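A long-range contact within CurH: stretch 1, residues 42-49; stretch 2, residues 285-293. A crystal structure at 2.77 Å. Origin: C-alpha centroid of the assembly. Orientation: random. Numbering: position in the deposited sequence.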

# COMPACT_ATOMS: atom_id res chain seq x y z
N ARG C 42 -13.17 9.06 26.44
CA ARG C 42 -12.49 8.27 27.46
C ARG C 42 -13.37 7.18 28.05
O ARG C 42 -14.40 7.46 28.68
CB ARG C 42 -11.94 9.19 28.56
CG ARG C 42 -11.08 10.36 28.05
CD ARG C 42 -10.46 11.19 29.18
NE ARG C 42 -9.29 10.53 29.79
CZ ARG C 42 -8.04 10.59 29.32
NH1 ARG C 42 -7.75 11.28 28.22
NH2 ARG C 42 -7.07 9.95 29.95
N VAL C 43 -12.97 5.93 27.82
CA VAL C 43 -13.56 4.77 28.50
C VAL C 43 -12.55 4.21 29.51
O VAL C 43 -11.39 3.97 29.17
CB VAL C 43 -14.02 3.67 27.52
CG1 VAL C 43 -14.82 2.60 28.25
CG2 VAL C 43 -14.87 4.26 26.41
N TYR C 44 -12.99 4.02 30.75
CA TYR C 44 -12.10 3.65 31.86
C TYR C 44 -10.88 4.58 31.89
O TYR C 44 -9.74 4.14 32.04
CB TYR C 44 -11.66 2.19 31.77
CG TYR C 44 -12.83 1.22 31.73
CD1 TYR C 44 -13.58 0.96 32.87
CD2 TYR C 44 -13.18 0.58 30.54
CE1 TYR C 44 -14.65 0.09 32.84
CE2 TYR C 44 -14.25 -0.30 30.50
CZ TYR C 44 -14.98 -0.54 31.65
OH TYR C 44 -16.05 -1.41 31.62
N ASP C 45 -11.16 5.87 31.74
CA ASP C 45 -10.15 6.93 31.68
C ASP C 45 -9.02 6.63 30.68
O ASP C 45 -7.87 7.03 30.88
CB ASP C 45 -9.59 7.24 33.08
CG ASP C 45 -9.27 8.71 33.26
OD1 ASP C 45 -8.40 9.24 32.54
OD2 ASP C 45 -9.88 9.33 34.14
N THR C 46 -9.36 5.92 29.61
CA THR C 46 -8.41 5.61 28.54
C THR C 46 -8.96 6.13 27.21
O THR C 46 -10.11 5.83 26.84
CB THR C 46 -8.12 4.09 28.45
OG1 THR C 46 -7.77 3.59 29.74
CG2 THR C 46 -6.97 3.82 27.49
N PRO C 47 -8.16 6.93 26.49
CA PRO C 47 -8.59 7.36 25.16
C PRO C 47 -8.81 6.15 24.26
O PRO C 47 -7.88 5.35 24.06
CB PRO C 47 -7.42 8.21 24.66
CG PRO C 47 -6.68 8.63 25.91
CD PRO C 47 -6.83 7.47 26.84
N VAL C 48 -10.03 6.02 23.77
CA VAL C 48 -10.43 4.90 22.90
C VAL C 48 -11.21 5.43 21.71
O VAL C 48 -12.01 6.34 21.87
CB VAL C 48 -11.33 3.90 23.66
CG1 VAL C 48 -11.85 2.82 22.71
CG2 VAL C 48 -10.59 3.27 24.84
N ILE C 49 -10.97 4.84 20.54
CA ILE C 49 -11.72 5.14 19.31
C ILE C 49 -13.03 4.36 19.31
O ILE C 49 -13.01 3.13 19.25
CB ILE C 49 -10.96 4.69 18.06
CG1 ILE C 49 -9.62 5.41 17.93
CG2 ILE C 49 -11.81 4.90 16.80
CD1 ILE C 49 -8.86 4.98 16.70
N ARG C 285 -21.86 -5.81 26.97
CA ARG C 285 -21.09 -5.58 28.19
C ARG C 285 -19.61 -5.95 27.98
O ARG C 285 -19.29 -7.03 27.48
CB ARG C 285 -21.68 -6.38 29.35
CG ARG C 285 -23.12 -6.02 29.69
CD ARG C 285 -23.22 -4.88 30.72
NE ARG C 285 -22.77 -5.29 32.06
CZ ARG C 285 -23.19 -4.74 33.20
NH1 ARG C 285 -24.09 -3.77 33.19
NH2 ARG C 285 -22.72 -5.18 34.35
N ALA C 286 -18.72 -5.03 28.35
CA ALA C 286 -17.29 -5.26 28.22
C ALA C 286 -16.54 -4.71 29.42
O ALA C 286 -16.25 -3.52 29.49
CB ALA C 286 -16.77 -4.64 26.91
N PRO C 287 -16.23 -5.60 30.39
CA PRO C 287 -15.43 -5.20 31.56
C PRO C 287 -14.00 -4.83 31.15
O PRO C 287 -13.49 -5.34 30.16
CB PRO C 287 -15.44 -6.45 32.45
CG PRO C 287 -15.75 -7.57 31.53
CD PRO C 287 -16.63 -7.01 30.45
N SER C 288 -13.39 -3.94 31.93
CA SER C 288 -12.09 -3.35 31.57
C SER C 288 -10.95 -4.35 31.36
O SER C 288 -10.09 -4.12 30.51
CB SER C 288 -11.68 -2.30 32.60
OG SER C 288 -10.69 -1.45 32.07
N GLN C 289 -10.95 -5.45 32.11
CA GLN C 289 -9.96 -6.52 31.96
C GLN C 289 -9.99 -7.14 30.57
O GLN C 289 -8.94 -7.42 29.99
CB GLN C 289 -10.15 -7.62 33.01
CG GLN C 289 -10.21 -7.15 34.45
CD GLN C 289 -11.63 -6.85 34.92
OE1 GLN C 289 -12.47 -6.38 34.15
NE2 GLN C 289 -11.89 -7.12 36.19
N LEU C 290 -11.20 -7.37 30.05
CA LEU C 290 -11.38 -7.91 28.69
C LEU C 290 -11.24 -6.83 27.61
O LEU C 290 -10.59 -7.05 26.59
CB LEU C 290 -12.73 -8.61 28.57
CG LEU C 290 -12.83 -10.10 28.89
CD1 LEU C 290 -14.26 -10.48 29.26
CD2 LEU C 290 -12.33 -10.97 27.73
N PHE C 291 -11.85 -5.66 27.87
CA PHE C 291 -11.92 -4.56 26.91
C PHE C 291 -10.58 -3.90 26.62
O PHE C 291 -10.24 -3.67 25.45
CB PHE C 291 -12.92 -3.51 27.40
CG PHE C 291 -13.24 -2.44 26.38
CD1 PHE C 291 -14.06 -2.72 25.28
CD2 PHE C 291 -12.75 -1.15 26.53
CE1 PHE C 291 -14.37 -1.74 24.35
CE2 PHE C 291 -13.06 -0.16 25.59
CZ PHE C 291 -13.87 -0.46 24.50
N LEU C 292 -9.81 -3.61 27.67
CA LEU C 292 -8.51 -2.93 27.54
C LEU C 292 -7.33 -3.87 27.28
O LEU C 292 -6.16 -3.47 27.36
CB LEU C 292 -8.24 -2.00 28.74
CG LEU C 292 -9.03 -0.68 28.78
CD1 LEU C 292 -8.68 0.13 30.02
CD2 LEU C 292 -8.82 0.18 27.53
N LYS C 293 -7.65 -5.14 27.05
CA LYS C 293 -7.01 -5.98 26.02
C LYS C 293 -6.34 -7.29 26.30
O LYS C 293 -5.65 -7.81 25.44
CB LYS C 293 -6.19 -5.16 25.01
CG LYS C 293 -6.45 -5.59 23.56
CD LYS C 293 -5.17 -5.73 22.75
CE LYS C 293 -4.67 -7.17 22.68
NZ LYS C 293 -3.65 -7.50 23.72

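The apolar centre of this contact is built from a short helical turn, residues 288-291, laid against a tight hairpin. On the hairpin side Val43 and Val48 present their side chains; on the other, Phe291 and Leu292 do. Phe291, with chi1 at t, brings the CE2-CZ end of its ring up to both valines: CE2 of Phe291 lies 4.2 Å from CG1 of Val43, and CZ of Phe291 lies 4.2 Å from CG1 of Val48. Both methyls approach the ring obliquely, so the packing is ordinary van der Waals contact rather than a stack. The ring also reaches the aromatic residue of the turn, CD2 of Phe291 standing 4.3 Å from CE2 of Tyr44, near the plane of the tyrosine ring and at its edge.

Leu292, the first residue to leave helical phi/psi, extends the apolar patch. Its CD1 sits 4.0 Å from CB of Tyr44 and 3.6 Å from OG1 of Thr46, while its CD2 only just meets CG2 of Val48 at 4.5 Å. The hydroxyl it touches is not left unpaired: OG1 of Thr46 donates to O of Tyr44 at 3.1 Å.

Tyr44 contributes the most buried area of any residue here, and it joins the apolar and polar parts. Ser288 covers one face of its ring. CB of Ser288 stands 3.6 Å from the centroid of the Tyr44 ring, almost exactly on the normal, a CH-pi contact; OG of Ser288 lies over the same face, 3.4 Å from CG of Tyr44. The start of the helix lies close to the turn here: the CA atoms of Tyr44 and Ser288 are 7.0 Å apart.

At the far end of the ring, OH of Tyr44 donates to O of Ala286 at 3.0 Å, the only hydrogen bond between the stretches, which ties the tyrosine to the chain just ahead of the helix. Because the acceptor is a backbone carbonyl, the bond asks nothing of the alanine side chain, which points sideways. Pro287 follows at the N-cap, and its O accepts from N of Phe291 at 2.8 Å, a bond within the helical turn.

The turn that carries Tyr44 is itself braced. Val43 and Thr46 exchange backbone hydrogen bonds, 2.8 Å from N of Thr46 to O of Val43 and 3.0 Å from N of Val43 to O of Thr46. Outside the contact, NH2 of Arg42 forms a salt bridge with OD1 of Asp45 at 3.0 Å. The design rule is economical: one tyrosine, hydrogen-bonded at its tip to a backbone carbonyl, with Ser288 over one face and Phe291 at its edge.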